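Long-range contacts in fluoroacetyl-CoA-specific thioesterase-like domain-containing protein (Thermanaerovibrio acidaminovorans, PDB 3QOO), which is of unknown function but adopts a hot-dog fold and may act as a thioesterase on acyl-CoA substrates: residues 51-56 and 117-122; 13-18 and 88-93; 81-86 and 106-111. One frame throughout, in Å; residues are numbered along the deposited sequence.

Contact 1: 51-56 and 117-122; sequences LAVEIL and QERVVV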
# COMPACT_ATOMS: atom_id res chain seq x y z
N LEU A 51 4.19 2.10 12.01
CA LEU A 51 3.72 2.93 13.12
C LEU A 51 2.45 2.41 13.75
O LEU A 51 2.32 2.46 14.97
CB LEU A 51 3.50 4.36 12.66
CG LEU A 51 4.70 5.26 12.68
CD1 LEU A 51 4.33 6.62 12.13
CD2 LEU A 51 5.27 5.37 14.05
N ALA A 52 1.51 1.90 12.96
CA ALA A 52 0.28 1.38 13.52
C ALA A 52 0.61 0.21 14.44
O ALA A 52 0.02 0.10 15.52
CB ALA A 52 -0.65 0.94 12.38
N VAL A 53 1.52 -0.66 14.03
CA VAL A 53 1.90 -1.78 14.87
C VAL A 53 2.58 -1.26 16.14
O VAL A 53 2.34 -1.78 17.25
CB VAL A 53 2.83 -2.74 14.10
CG1 VAL A 53 3.47 -3.78 15.01
CG2 VAL A 53 2.07 -3.46 12.99
N GLU A 54 3.44 -0.25 16.02
CA GLU A 54 4.08 0.37 17.20
C GLU A 54 3.08 1.00 18.17
O GLU A 54 3.36 1.06 19.37
CB GLU A 54 5.15 1.39 16.77
CG GLU A 54 6.38 0.70 16.18
CD GLU A 54 7.45 1.64 15.66
OE1 GLU A 54 7.35 2.87 15.94
OE2 GLU A 54 8.39 1.11 14.98
N ILE A 55 1.95 1.47 17.70
CA ILE A 55 0.95 2.04 18.58
C ILE A 55 0.17 0.95 19.28
O ILE A 55 -0.10 1.04 20.47
CB ILE A 55 -0.03 2.94 17.77
CG1 ILE A 55 0.69 4.17 17.23
CG2 ILE A 55 -1.24 3.34 18.60
CD1 ILE A 55 -0.02 4.87 16.14
N LEU A 56 -0.24 -0.09 18.54
CA LEU A 56 -1.21 -1.04 19.08
C LEU A 56 -0.62 -2.23 19.81
O LEU A 56 -1.10 -2.59 20.87
CB LEU A 56 -2.08 -1.61 17.97
CG LEU A 56 -2.88 -0.60 17.14
CD1 LEU A 56 -3.70 -1.35 16.11
CD2 LEU A 56 -3.78 0.26 18.02
N GLN A 117 -5.64 3.08 7.89
CA GLN A 117 -5.44 1.64 8.02
C GLN A 117 -6.39 1.10 9.08
O GLN A 117 -6.49 1.67 10.18
CB GLN A 117 -4.00 1.31 8.36
CG GLN A 117 -3.71 -0.20 8.35
CD GLN A 117 -2.23 -0.47 8.41
OE1 GLN A 117 -1.69 -0.74 9.49
NE2 GLN A 117 -1.56 -0.35 7.27
N GLU A 118 -7.09 0.02 8.77
CA GLU A 118 -7.91 -0.70 9.71
C GLU A 118 -7.15 -1.96 10.08
O GLU A 118 -6.73 -2.69 9.19
CB GLU A 118 -9.25 -1.04 9.11
CG GLU A 118 -10.18 -1.84 10.02
CD GLU A 118 -11.46 -2.24 9.37
OE1 GLU A 118 -11.85 -1.61 8.36
OE2 GLU A 118 -12.08 -3.20 9.88
N ARG A 119 -7.01 -2.20 11.37
CA ARG A 119 -6.33 -3.41 11.87
C ARG A 119 -7.28 -4.16 12.81
O ARG A 119 -8.12 -3.55 13.48
CB ARG A 119 -5.04 -3.03 12.61
CG ARG A 119 -4.06 -2.24 11.76
CD ARG A 119 -2.68 -2.05 12.38
NE ARG A 119 -1.96 -3.31 12.53
CZ ARG A 119 -1.33 -3.95 11.55
NH1 ARG A 119 -1.24 -3.42 10.30
NH2 ARG A 119 -0.77 -5.12 11.80
N VAL A 120 -7.13 -5.47 12.83
CA VAL A 120 -7.92 -6.36 13.67
C VAL A 120 -7.02 -6.99 14.73
O VAL A 120 -5.88 -7.34 14.45
CB VAL A 120 -8.69 -7.44 12.85
CG1 VAL A 120 -7.74 -8.38 12.07
CG2 VAL A 120 -9.63 -8.25 13.73
N VAL A 121 -7.54 -7.13 15.95
CA VAL A 121 -6.83 -7.82 16.99
C VAL A 121 -7.14 -9.30 16.92
O VAL A 121 -8.33 -9.70 16.85
CB VAL A 121 -7.18 -7.26 18.38
CG1 VAL A 121 -6.53 -8.13 19.46
CG2 VAL A 121 -6.79 -5.83 18.45
N VAL A 122 -6.09 -10.13 16.87
CA VAL A 122 -6.24 -11.56 16.71
C VAL A 122 -5.42 -12.27 17.79
O VAL A 122 -4.43 -11.74 18.26
CB VAL A 122 -5.77 -12.03 15.28
CG1 VAL A 122 -6.47 -11.29 14.13
CG2 VAL A 122 -4.25 -11.90 15.11
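In Arg119 the side chain leaves with CG anti to its carbonyl carbon (chi1 -58°) and then bends at chi3 (66°), which turns NE out of the line of the chain. Val53 has CG2 anti to its own carbonyl carbon, and this methyl meets the guanidinium over one face, off-centre toward the rim, 3.5 Å from Arg119 NH2. Nearer the backbone, the aliphatic part of the arginine is packed as well: Ala52 CB lies 3.6 Å from Arg119 CD, and Leu56 CD1 reaches the same Arg119 CD at 3.9 Å. Gln117, two residues earlier on the strand, adds its amide. Its OE1 sits 3.5 Å from Ala52 CB and accepts a 2.8 Å hydrogen bond from Arg119 NH1, the donor standing well above the carbonyl plane although the oxygen lies near the guanidinium plane. This is the hot-dog core, where helix 41-56 lies against the curved sheet; segment 51-56 runs at 43° to segment 117-122. Gln117 NE2 reaches Ser71 and, earlier on the helix, Thr49. Leu35 and Arg31 of the second subunit pack on Arg119 and Val53. No hydrogen bond passes between the two segments: the helix offers methyl groups to the arginine's methylenes, to its guanidinium face and to Gln117 OE1, while the buried arginine's NH1 and NE are satisfied by the sheet's own side chains, Gln117 and Ser66.

Contact 2: 13-18 and 88-93; sequences GTYRRM and TVTVDR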
# COMPACT_ATOMS: atom_id res chain seq x y z
N GLY A 13 -7.30 9.46 19.28
CA GLY A 13 -6.30 10.52 19.29
C GLY A 13 -4.91 10.08 19.68
O GLY A 13 -3.96 10.82 19.50
N THR A 14 -4.78 8.88 20.21
CA THR A 14 -3.47 8.30 20.52
C THR A 14 -2.63 8.26 19.25
O THR A 14 -3.11 7.78 18.22
CB THR A 14 -3.61 6.87 21.08
OG1 THR A 14 -4.42 6.90 22.25
CG2 THR A 14 -2.24 6.28 21.44
N TYR A 15 -1.40 8.75 19.30
CA TYR A 15 -0.56 8.80 18.10
C TYR A 15 0.88 8.52 18.35
O TYR A 15 1.38 8.64 19.47
CB TYR A 15 -0.69 10.14 17.36
CG TYR A 15 0.17 11.27 17.91
CD1 TYR A 15 1.45 11.49 17.40
CD2 TYR A 15 -0.28 12.10 18.90
CE1 TYR A 15 2.25 12.53 17.85
CE2 TYR A 15 0.52 13.15 19.36
CZ TYR A 15 1.77 13.36 18.85
OH TYR A 15 2.59 14.37 19.31
N ARG A 16 1.58 8.13 17.29
CA ARG A 16 3.02 8.03 17.26
C ARG A 16 3.53 8.65 15.96
O ARG A 16 2.80 8.76 14.96
CB ARG A 16 3.48 6.57 17.40
CG ARG A 16 3.17 5.95 18.77
CD ARG A 16 3.73 4.53 18.86
NE ARG A 16 5.15 4.58 19.16
CZ ARG A 16 5.67 4.53 20.39
NH1 ARG A 16 4.89 4.40 21.47
NH2 ARG A 16 6.99 4.61 20.56
N ARG A 17 4.80 9.04 15.99
CA ARG A 17 5.46 9.63 14.86
C ARG A 17 6.75 8.96 14.60
O ARG A 17 7.40 8.48 15.53
CB ARG A 17 5.75 11.09 15.12
CG ARG A 17 4.66 11.99 14.89
CD ARG A 17 5.13 13.42 14.96
NE ARG A 17 4.16 14.29 14.42
CZ ARG A 17 4.26 15.60 14.34
NH1 ARG A 17 5.31 16.21 14.87
NH2 ARG A 17 3.28 16.28 13.77
N MSE A 18 7.18 8.99 13.35
CA MSE A 18 8.57 8.72 13.02
C MSE A 18 8.98 9.48 11.78
O MSE A 18 8.13 9.87 10.99
CB MSE A 18 8.82 7.23 12.86
CG MSE A 18 8.12 6.63 11.70
SE MSE A 18 8.44 4.72 11.41
CE MSE A 18 10.17 4.88 10.72
N THR A 88 2.82 10.69 10.88
CA THR A 88 2.02 10.74 12.10
C THR A 88 0.84 9.80 11.89
O THR A 88 0.09 9.98 10.92
CB THR A 88 1.50 12.15 12.39
OG1 THR A 88 2.60 13.06 12.42
CG2 THR A 88 0.79 12.17 13.75
N VAL A 89 0.73 8.79 12.75
CA VAL A 89 -0.36 7.86 12.72
C VAL A 89 -1.14 7.95 14.02
O VAL A 89 -0.53 7.95 15.08
CB VAL A 89 0.15 6.43 12.42
CG1 VAL A 89 -0.95 5.41 12.55
CG2 VAL A 89 0.75 6.38 11.00
N THR A 90 -2.46 8.04 13.89
CA THR A 90 -3.35 8.40 14.99
C THR A 90 -4.54 7.47 15.05
O THR A 90 -5.15 7.19 14.02
CB THR A 90 -3.91 9.83 14.80
OG1 THR A 90 -2.81 10.74 14.61
CG2 THR A 90 -4.76 10.27 15.99
N VAL A 91 -4.93 7.02 16.23
CA VAL A 91 -6.15 6.25 16.39
C VAL A 91 -7.36 7.12 16.08
O VAL A 91 -7.58 8.16 16.74
CB VAL A 91 -6.28 5.65 17.79
CG1 VAL A 91 -7.63 4.95 17.96
CG2 VAL A 91 -5.09 4.71 18.06
N ASP A 92 -8.14 6.73 15.08
CA ASP A 92 -9.32 7.47 14.66
C ASP A 92 -10.58 6.97 15.36
O ASP A 92 -11.34 7.76 15.92
CB ASP A 92 -9.49 7.35 13.13
CG ASP A 92 -10.69 8.11 12.64
OD1 ASP A 92 -10.63 9.36 12.68
OD2 ASP A 92 -11.68 7.47 12.22
N ARG A 93 -10.77 5.65 15.36
CA ARG A 93 -11.90 5.05 16.02
C ARG A 93 -11.66 3.58 16.31
O ARG A 93 -10.78 2.97 15.74
CB ARG A 93 -13.17 5.24 15.25
CG ARG A 93 -13.21 4.52 13.99
CD ARG A 93 -14.54 4.82 13.23
NE ARG A 93 -14.71 3.99 12.05
CZ ARG A 93 -14.17 4.20 10.85
NH1 ARG A 93 -13.38 5.25 10.60
NH2 ARG A 93 -14.43 3.33 9.88
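Gly13 N and Val91 O open the pairing of these two segments with a 2.9 Å hydrogen bond, and Val91 N answers by donating to Thr14 O at 2.8 Å. Further on, Arg16 and Val89 form a hydrogen-bonded antiparallel pair that uses both amides and both carbonyls: Arg16 N gives to Val89 O, and Val89 N to Arg16 O over 3.0 Å. Val89 O also takes a CA-H...O contact from Tyr15 CA. Together these bonds fix strand 15-21, outermost in the chain's own sheet, to strand 84-95 of the hot-dog fold; the other edge of 84-95 bonds to strand 98-107. Tyr15 and Arg17 share one sheet face with Thr88 and Thr90. There Arg17 NE donates to Thr88 OG1 at 2.8 Å, a bent bond (141° at the hydrogen) with the hydroxyl tilted 23° from the guanidinium plane. Thr88 OG1 is anti to its carbonyl carbon, whereas CG2, anti to the backbone N, touches Tyr15 CD1 at 3.8 Å. On the neighbouring pair, Tyr15 CB packs against Thr90 OG1, and Thr90 CG2 lies 3.6 Å from Gly13 O. Thr14 turns its hydroxyl to Pro11 O, while its CB meets Val91 CG2 at 4.0 Å.

Contact 3: 81-86 and 106-111; sequences LGDDVT and DDPHGP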
# COMPACT_ATOMS: atom_id res chain seq x y z
N LEU A 81 13.97 11.43 -3.18
CA LEU A 81 15.12 10.80 -2.57
C LEU A 81 15.88 11.82 -1.71
O LEU A 81 16.14 12.93 -2.15
CB LEU A 81 16.09 10.33 -3.63
CG LEU A 81 15.72 9.08 -4.36
CD1 LEU A 81 16.54 9.08 -5.67
CD2 LEU A 81 16.02 7.86 -3.50
N GLY A 82 16.25 11.41 -0.50
CA GLY A 82 17.01 12.25 0.44
C GLY A 82 16.12 13.13 1.31
O GLY A 82 16.61 13.76 2.25
N ASP A 83 14.83 13.20 0.99
CA ASP A 83 13.87 13.90 1.84
C ASP A 83 13.68 13.17 3.14
O ASP A 83 13.84 11.97 3.18
CB ASP A 83 12.54 13.92 1.11
CG ASP A 83 11.54 14.93 1.63
OD1 ASP A 83 11.89 15.87 2.37
OD2 ASP A 83 10.36 14.81 1.20
N ASP A 84 13.39 13.91 4.20
CA ASP A 84 12.96 13.34 5.47
C ASP A 84 11.50 13.58 5.62
O ASP A 84 11.03 14.73 5.67
CB ASP A 84 13.74 13.93 6.63
CG ASP A 84 15.11 13.38 6.67
OD1 ASP A 84 15.23 12.16 6.86
OD2 ASP A 84 16.06 14.14 6.51
N VAL A 85 10.75 12.50 5.68
CA VAL A 85 9.30 12.51 5.78
C VAL A 85 8.85 12.12 7.18
O VAL A 85 9.17 11.03 7.65
CB VAL A 85 8.66 11.57 4.72
CG1 VAL A 85 7.16 11.65 4.78
CG2 VAL A 85 9.17 11.92 3.32
N THR A 86 8.13 13.03 7.83
CA THR A 86 7.57 12.76 9.15
C THR A 86 6.18 12.14 8.98
O THR A 86 5.28 12.76 8.40
CB THR A 86 7.49 14.03 9.98
OG1 THR A 86 8.81 14.55 10.11
CG2 THR A 86 6.88 13.80 11.35
N ASP A 106 4.41 14.31 6.05
CA ASP A 106 4.79 15.68 5.76
C ASP A 106 6.30 15.76 5.66
O ASP A 106 7.04 14.96 6.23
CB ASP A 106 4.31 16.61 6.89
CG ASP A 106 2.85 16.44 7.21
OD1 ASP A 106 2.51 15.93 8.31
OD2 ASP A 106 2.03 16.79 6.36
N ASP A 107 6.78 16.74 4.94
CA ASP A 107 8.17 17.06 4.97
C ASP A 107 8.28 18.53 5.17
O ASP A 107 7.28 19.21 5.39
CB ASP A 107 8.86 16.50 3.72
CG ASP A 107 8.50 17.24 2.42
OD1 ASP A 107 7.92 18.34 2.48
OD2 ASP A 107 8.76 16.70 1.32
N PRO A 108 9.51 19.05 5.15
CA PRO A 108 9.68 20.48 5.41
C PRO A 108 8.88 21.41 4.49
O PRO A 108 8.63 22.58 4.82
CB PRO A 108 11.18 20.69 5.16
CG PRO A 108 11.79 19.32 5.37
CD PRO A 108 10.79 18.37 4.88
N HIS A 109 8.51 20.91 3.32
CA HIS A 109 7.81 21.72 2.35
C HIS A 109 6.31 21.58 2.41
O HIS A 109 5.63 22.31 1.75
CB HIS A 109 8.32 21.41 0.95
CG HIS A 109 9.77 21.70 0.79
ND1 HIS A 109 10.23 22.97 0.53
CD2 HIS A 109 10.86 20.93 0.97
CE1 HIS A 109 11.55 22.95 0.50
NE2 HIS A 109 11.95 21.73 0.77
N GLY A 110 5.80 20.68 3.22
CA GLY A 110 4.37 20.47 3.38
C GLY A 110 3.97 19.00 3.28
O GLY A 110 4.80 18.10 3.26
N PRO A 111 2.66 18.74 3.21
CA PRO A 111 2.15 17.38 3.15
C PRO A 111 2.52 16.67 1.86
O PRO A 111 2.47 17.29 0.78
CB PRO A 111 0.63 17.57 3.23
CG PRO A 111 0.38 18.95 3.64
CD PRO A 111 1.59 19.76 3.32
O HOH W 1 3.23 14.09 10.01
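Asp83 and Asp107 bring their carboxyl groups together where the hairpin of strands 84-95 and 98-107 ends and the chain turns back into strand 110-123. The two side chains cross at about a right angle, their carboxylate planes 64° apart, and Asp83 OD2 comes within 2.5 Å of Asp107 OD2. Two oxygens so near suggest that one acid probably holds a proton. With CG anti to the backbone N (chi1 -163°), Asp83 holds its carboxyl group toward Asp107, whose own CG stands between its backbone N and carbonyl carbon (chi1 71°). The other oxygen of Asp107, OD1, accepts from His109 N at 2.8 Å, the N-H coming from above the carboxylate plane; this closes an Asx turn within the type I turn from Asp107 to Gly110. Arg134 of the second subunit forms a salt bridge with that same OD1, and Phe135 of that subunit packs on both aspartates. Pro108 also touches the first acid, its CD 3.7 Å from Asp83 OD1. Beyond the acids the strands pair properly: Thr86 and Asp106 are a hydrogen-bonded antiparallel pair, Asp106 N giving to Thr86 O at 2.9 Å and Thr86 N meeting Asp106 O nearly in line with its C=O bond at 2.7 Å.

In the fold
All three contacts reach the same antiparallel sheet. Contact 1 is the buried one, packing helix 41-56 against strand 110-123. Contact 2 is partly buried and joins edge strand 15-21 to strand 84-95, while contact 3, also partly buried, has its centre about 18 Å from the centre of the chain, at the start of strand 84-95. Contacts 1 and 2 touch, Ile55 and Leu51 of the helix packing on Val89 and Ile55 also on Arg16; contacts 2 and 3 meet more lightly, where Arg17 packs on Thr86. Chemistry changes accordingly: apolar helix packing around an arginine in contact 1, backbone pairing in contact 2, paired acids and a turn in contact 3. Contacts 1 and 3 also touch the second subunit.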